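Local coordinates for esterase A (Caulobacter crescentus, PDB 5GKV), which probably hydrolyses esters, and belongs to the beta-lactamase and penicillin-binding-protein family, at residues 62-76 with 210-223. Sequence-based numbering, arbitrary orientation.
Sequences ADRKRQVPFGPDTLT and LPDSEHDRVADLMR
The guanidinium of R217 lies flat against L75, whose CD1 sits 3.5 Å above the middle of one face, while its edge is taken up by oxygens: NH1 donates to D73 O (2.8 Å, nearly in the guanidinium plane), and NE and NH2 both grip E214 OE1 side-on. With CG of R217 wedged between its own backbone N and carbonyl carbon (chi1 65°) and the chain extended from there, the CB, CG and CD carbons run past D73 O before NH1 reaches it. A salt bridge from NH1 to D205 adds to the edge contacts that should fix the rotation of this flat group. At the other end of the contact, R64 illustrates the same division of labour. One face of its guanidinium carries D220 CB, with the carboxylate stacked almost parallel, 10° off, and its edge gives NH1 to L221 O at 2.6 Å, in both planes. A bend at chi3 turns the group across D220, whose OD2 instead takes the backbone N of R64 on its anti lone pair (2.9 Å) and a water. R223 NH2 lies 3.5 Å from R64 NH1, a pair of like charges close together.

Between these arginines, two irregular connections of the beta-lactamase/penicillin-binding-protein fold are joined: 62-76 leaves strand 52-60 of the central antiparallel sheet, and 210-223 follows strand 206-208. Their backbones meet in a single beta bridge, L75 N to R217 O and A219 N to L75 O (2.7 Å, C=O...N angle 170°). A219 CB then packs against T74 CG2 at 3.8 Å, with the F70 ring and A62 nearby; T74 CG2 also sits over the centre of one face of the F70 ring. On a different side from R217, L75 CD1 meets L210 CD1 (3.8 Å).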
loop_
_atom_site.group_PDB
_atom_site.type_symbol
_atom_site.label_atom_id
_atom_site.label_comp_id
_atom_site.label_asym_id
_atom_site.label_seq_id
_atom_site.Cartn_x
_atom_site.Cartn_y
_atom_site.Cartn_z
ATOM N N ALA A 62 -21.410 -0.797 3.835
ATOM C CA ALA A 62 -20.258 -0.839 4.726
ATOM C C ALA A 62 -20.262 -2.092 5.589
ATOM O O ALA A 62 -19.201 -2.547 6.013
ATOM C CB ALA A 62 -20.252 0.403 5.625
ATOM N N ASP A 63 -21.437 -2.676 5.830
ATOM C CA ASP A 63 -21.599 -3.762 6.792
ATOM C C ASP A 63 -21.990 -5.071 6.103
ATOM O O ASP A 63 -22.626 -5.072 5.042
ATOM C CB ASP A 63 -22.664 -3.396 7.839
ATOM C CG ASP A 63 -24.061 -3.245 7.235
ATOM O OD1 ASP A 63 -24.199 -2.642 6.138
ATOM O OD2 ASP A 63 -25.031 -3.731 7.856
ATOM N N ARG A 64 -21.604 -6.200 6.721
ATOM C CA ARG A 64 -21.938 -7.500 6.138
ATOM C C ARG A 64 -23.445 -7.736 6.085
ATOM O O ARG A 64 -23.913 -8.474 5.218
ATOM C CB ARG A 64 -21.246 -8.638 6.901
ATOM C CG ARG A 64 -19.771 -8.859 6.477
ATOM C CD ARG A 64 -19.090 -9.975 7.289
ATOM N NE ARG A 64 -19.131 -9.694 8.722
ATOM C CZ ARG A 64 -18.128 -9.140 9.400
ATOM N NH1 ARG A 64 -17.006 -8.808 8.772
ATOM N NH2 ARG A 64 -18.239 -8.919 10.704
ATOM N N LYS A 65 -24.218 -7.110 6.978
ATOM C CA LYS A 65 -25.676 -7.249 6.967
ATOM C C LYS A 65 -26.358 -6.448 5.862
ATOM O O LYS A 65 -27.571 -6.607 5.665
ATOM C CB LYS A 65 -26.264 -6.829 8.320
ATOM C CG LYS A 65 -25.998 -7.795 9.460
ATOM C CD LYS A 65 -26.809 -7.409 10.691
ATOM C CE LYS A 65 -26.032 -7.603 11.978
ATOM N NZ LYS A 65 -26.840 -7.110 13.143
ATOM N N ARG A 66 -25.616 -5.611 5.136
ATOM C CA ARG A 66 -26.167 -4.773 4.060
ATOM C C ARG A 66 -27.270 -3.847 4.572
ATOM O O ARG A 66 -28.258 -3.599 3.878
ATOM C CB ARG A 66 -26.686 -5.619 2.888
ATOM C CG ARG A 66 -25.589 -6.367 2.148
ATOM C CD ARG A 66 -26.115 -7.175 0.949
ATOM N NE ARG A 66 -24.936 -7.751 0.331
ATOM C CZ ARG A 66 -24.337 -7.262 -0.748
ATOM N NH1 ARG A 66 -24.853 -6.230 -1.396
ATOM N NH2 ARG A 66 -23.223 -7.826 -1.181
ATOM N N GLN A 67 -27.104 -3.336 5.787
ATOM C CA GLN A 67 -28.023 -2.359 6.362
ATOM C C GLN A 67 -27.447 -0.953 6.447
ATOM O O GLN A 67 -28.173 -0.035 6.839
ATOM C CB GLN A 67 -28.450 -2.799 7.773
ATOM C CG GLN A 67 -29.211 -4.145 7.783
ATOM C CD GLN A 67 -29.343 -4.763 9.170
ATOM O OE1 GLN A 67 -28.801 -4.244 10.139
ATOM N NE2 GLN A 67 -30.077 -5.882 9.267
ATOM N N VAL A 68 -26.170 -0.761 6.129
ATOM C CA VAL A 68 -25.494 0.528 6.304
ATOM C C VAL A 68 -24.809 0.885 4.990
ATOM O O VAL A 68 -24.035 0.071 4.476
ATOM C CB VAL A 68 -24.452 0.483 7.434
ATOM C CG1 VAL A 68 -23.692 1.833 7.530
ATOM C CG2 VAL A 68 -25.084 0.088 8.765
ATOM N N PRO A 69 -25.036 2.060 4.418
ATOM C CA PRO A 69 -24.407 2.366 3.125
ATOM C C PRO A 69 -22.906 2.596 3.258
ATOM O O PRO A 69 -22.419 3.144 4.254
ATOM C CB PRO A 69 -25.132 3.638 2.663
ATOM C CG PRO A 69 -25.738 4.210 3.901
ATOM C CD PRO A 69 -26.057 3.059 4.793
ATOM N N PHE A 70 -22.171 2.162 2.229
ATOM C CA PHE A 70 -20.759 2.518 2.074
ATOM C C PHE A 70 -20.698 3.973 1.623
ATOM O O PHE A 70 -21.010 4.279 0.468
ATOM C CB PHE A 70 -20.104 1.590 1.056
ATOM C CG PHE A 70 -18.599 1.539 1.134
ATOM C CD1 PHE A 70 -17.824 2.566 0.579
ATOM C CD2 PHE A 70 -17.953 0.465 1.741
ATOM C CE1 PHE A 70 -16.452 2.508 0.611
ATOM C CE2 PHE A 70 -16.563 0.402 1.787
ATOM C CZ PHE A 70 -15.808 1.423 1.241
ATOM N N GLY A 71 -20.311 4.869 2.528
ATOM C CA GLY A 71 -20.603 6.278 2.363
ATOM C C GLY A 71 -19.390 7.183 2.437
ATOM O O GLY A 71 -18.244 6.721 2.505
ATOM N N PRO A 72 -19.632 8.503 2.437
ATOM C CA PRO A 72 -18.516 9.465 2.385
ATOM C C PRO A 72 -17.502 9.326 3.503
ATOM O O PRO A 72 -16.318 9.616 3.276
ATOM C CB PRO A 72 -19.228 10.828 2.461
ATOM C CG PRO A 72 -20.549 10.595 1.868
ATOM C CD PRO A 72 -20.936 9.171 2.246
ATOM N N ASP A 73 -17.917 8.915 4.704
ATOM C CA ASP A 73 -16.986 8.823 5.823
ATOM C C ASP A 73 -16.632 7.378 6.168
ATOM O O ASP A 73 -16.021 7.126 7.211
ATOM C CB ASP A 73 -17.571 9.563 7.038
ATOM C CG ASP A 73 -17.977 11.019 6.705
ATOM O OD1 ASP A 73 -17.223 11.729 5.984
ATOM O OD2 ASP A 73 -19.070 11.453 7.145
ATOM N N THR A 74 -16.985 6.420 5.313
ATOM C CA THR A 74 -16.680 5.024 5.597
ATOM C C THR A 74 -15.187 4.764 5.386
ATOM O O THR A 74 -14.684 4.931 4.270
ATOM C CB THR A 74 -17.499 4.107 4.691
ATOM O OG1 THR A 74 -18.887 4.192 5.013
ATOM C CG2 THR A 74 -17.023 2.668 4.826
ATOM N N LEU A 75 -14.485 4.333 6.439
ATOM C CA LEU A 75 -13.083 3.919 6.352
ATOM C C LEU A 75 -12.983 2.422 6.088
ATOM O O LEU A 75 -13.852 1.649 6.504
ATOM C CB LEU A 75 -12.330 4.234 7.652
ATOM C CG LEU A 75 -12.195 5.708 8.013
ATOM C CD1 LEU A 75 -11.639 5.850 9.432
ATOM C CD2 LEU A 75 -11.273 6.359 6.984
ATOM N N THR A 76 -11.909 2.013 5.397
ATOM C CA THR A 76 -11.665 0.594 5.133
ATOM C C THR A 76 -10.196 0.285 5.363
ATOM O O THR A 76 -9.321 1.089 5.026
ATOM C CB THR A 76 -12.059 0.174 3.686
ATOM O OG1 THR A 76 -13.408 0.582 3.415
ATOM C CG2 THR A 76 -12.004 -1.341 3.512
ATOM N N LEU A 210 -5.266 3.938 14.026
ATOM C CA LEU A 210 -6.584 4.550 14.001
ATOM C C LEU A 210 -7.140 4.671 15.410
ATOM O O LEU A 210 -7.366 3.636 16.057
ATOM C CB LEU A 210 -7.519 3.708 13.133
ATOM C CG LEU A 210 -8.874 4.312 12.802
ATOM C CD1 LEU A 210 -8.739 5.550 11.920
ATOM C CD2 LEU A 210 -9.740 3.226 12.125
ATOM N N PRO A 211 -7.381 5.881 15.925
ATOM C CA PRO A 211 -7.940 6.013 17.280
ATOM C C PRO A 211 -9.330 5.398 17.389
ATOM O O PRO A 211 -10.101 5.365 16.423
ATOM C CB PRO A 211 -7.994 7.532 17.503
ATOM C CG PRO A 211 -7.048 8.113 16.502
ATOM C CD PRO A 211 -7.085 7.190 15.318
ATOM N N ASP A 212 -9.653 4.930 18.602
ATOM C CA ASP A 212 -10.950 4.310 18.864
ATOM C C ASP A 212 -12.121 5.162 18.385
ATOM O O ASP A 212 -13.153 4.611 17.974
ATOM C CB ASP A 212 -11.139 4.044 20.363
ATOM C CG ASP A 212 -10.404 2.807 20.858
ATOM O OD1 ASP A 212 -9.419 2.388 20.227
ATOM O OD2 ASP A 212 -10.815 2.257 21.904
ATOM N N SER A 213 -12.002 6.494 18.459
ATOM C CA SER A 213 -13.113 7.376 18.087
ATOM C C SER A 213 -13.526 7.222 16.625
ATOM O O SER A 213 -14.648 7.611 16.254
ATOM C CB SER A 213 -12.735 8.829 18.339
ATOM O OG SER A 213 -11.587 9.168 17.578
ATOM N N GLU A 214 -12.644 6.681 15.787
ATOM C CA GLU A 214 -12.925 6.457 14.373
ATOM C C GLU A 214 -13.419 5.047 14.066
ATOM O O GLU A 214 -13.770 4.769 12.912
ATOM C CB GLU A 214 -11.663 6.728 13.542
ATOM C CG GLU A 214 -10.978 8.044 13.855
ATOM C CD GLU A 214 -11.953 9.196 13.910
ATOM O OE1 GLU A 214 -12.665 9.437 12.904
ATOM O OE2 GLU A 214 -12.016 9.861 14.965
ATOM N N HIS A 215 -13.450 4.149 15.052
ATOM C CA HIS A 215 -13.683 2.740 14.729
ATOM C C HIS A 215 -15.099 2.481 14.234
ATOM O O HIS A 215 -15.307 1.555 13.446
ATOM C CB HIS A 215 -13.386 1.852 15.933
ATOM C CG HIS A 215 -11.926 1.716 16.229
ATOM N ND1 HIS A 215 -11.428 0.785 17.114
ATOM C CD2 HIS A 215 -10.856 2.406 15.766
ATOM C CE1 HIS A 215 -10.114 0.908 17.187
ATOM N NE2 HIS A 215 -9.741 1.882 16.375
ATOM N N ASP A 216 -16.077 3.290 14.655
ATOM C CA ASP A 216 -17.463 3.014 14.287
ATOM C C ASP A 216 -17.743 3.243 12.809
ATOM O O ASP A 216 -18.747 2.728 12.305
ATOM C CB ASP A 216 -18.435 3.854 15.126
ATOM C CG ASP A 216 -18.506 3.391 16.582
ATOM O OD1 ASP A 216 -19.068 4.142 17.422
ATOM O OD2 ASP A 216 -17.996 2.280 16.883
ATOM N N ARG A 217 -16.897 3.992 12.096
ATOM C CA ARG A 217 -17.112 4.186 10.663
ATOM C C ARG A 217 -16.216 3.293 9.807
ATOM O O ARG A 217 -16.123 3.502 8.589
ATOM C CB ARG A 217 -16.932 5.661 10.286
ATOM C CG ARG A 217 -15.533 6.235 10.468
ATOM C CD ARG A 217 -15.609 7.774 10.550
ATOM N NE ARG A 217 -14.300 8.414 10.680
ATOM C CZ ARG A 217 -13.566 8.838 9.652
ATOM N NH1 ARG A 217 -14.006 8.681 8.407
ATOM N NH2 ARG A 217 -12.394 9.420 9.862
ATOM N N VAL A 218 -15.566 2.308 10.415
ATOM C CA VAL A 218 -14.749 1.345 9.686
ATOM C C VAL A 218 -15.648 0.246 9.128
ATOM O O VAL A 218 -16.449 -0.349 9.860
ATOM C CB VAL A 218 -13.662 0.761 10.598
ATOM C CG1 VAL A 218 -12.974 -0.434 9.909
ATOM C CG2 VAL A 218 -12.652 1.831 10.938
ATOM N N ALA A 219 -15.503 -0.040 7.834
ATOM C CA ALA A 219 -16.342 -1.032 7.176
ATOM C C ALA A 219 -16.024 -2.433 7.673
ATOM O O ALA A 219 -14.873 -2.752 7.965
ATOM C CB ALA A 219 -16.130 -0.972 5.662
ATOM N N ASP A 220 -17.054 -3.276 7.768
ATOM C CA ASP A 220 -16.839 -4.718 7.851
ATOM C C ASP A 220 -16.099 -5.213 6.621
ATOM O O ASP A 220 -16.306 -4.728 5.508
ATOM C CB ASP A 220 -18.166 -5.494 7.891
ATOM C CG ASP A 220 -18.964 -5.264 9.146
ATOM O OD1 ASP A 220 -18.417 -4.752 10.143
ATOM O OD2 ASP A 220 -20.158 -5.620 9.117
ATOM N N LEU A 221 -15.311 -6.257 6.808
ATOM C CA LEU A 221 -14.694 -6.964 5.702
ATOM C C LEU A 221 -15.409 -8.285 5.461
ATOM O O LEU A 221 -15.926 -8.917 6.388
ATOM C CB LEU A 221 -13.214 -7.216 5.992
ATOM C CG LEU A 221 -12.381 -5.947 6.175
ATOM C CD1 LEU A 221 -10.985 -6.309 6.635
ATOM C CD2 LEU A 221 -12.333 -5.196 4.847
ATOM N N MET A 222 -15.454 -8.684 4.199
ATOM C CA MET A 222 -15.869 -10.021 3.820
ATOM C C MET A 222 -14.642 -10.741 3.290
ATOM O O MET A 222 -14.041 -10.303 2.303
ATOM C CB MET A 222 -16.978 -9.981 2.776
ATOM C CG MET A 222 -17.571 -11.344 2.488
ATOM S SD MET A 222 -18.859 -11.225 1.241
ATOM C CE MET A 222 -19.011 -9.448 1.104
ATOM N N ARG A 223 -14.264 -11.825 3.959
ATOM C CA ARG A 223 -13.039 -12.530 3.636
ATOM C C ARG A 223 -13.207 -13.292 2.319
ATOM O O ARG A 223 -14.328 -13.508 1.850
ATOM C CB ARG A 223 -12.652 -13.461 4.794
ATOM C CG ARG A 223 -13.484 -14.750 4.947
ATOM C CD ARG A 223 -15.000 -14.505 5.157
ATOM N NE ARG A 223 -15.231 -13.483 6.170
ATOM C CZ ARG A 223 -16.368 -12.825 6.345
ATOM N NH1 ARG A 223 -17.425 -13.039 5.554
ATOM N NH2 ARG A 223 -16.439 -11.914 7.307
HETATM O O HOH W 1 -14.307 -7.059 9.672
HETATM O O HOH W 2 -22.628 -6.505 9.898
HETATM O O HOH W 3 -19.490 3.559 7.659
#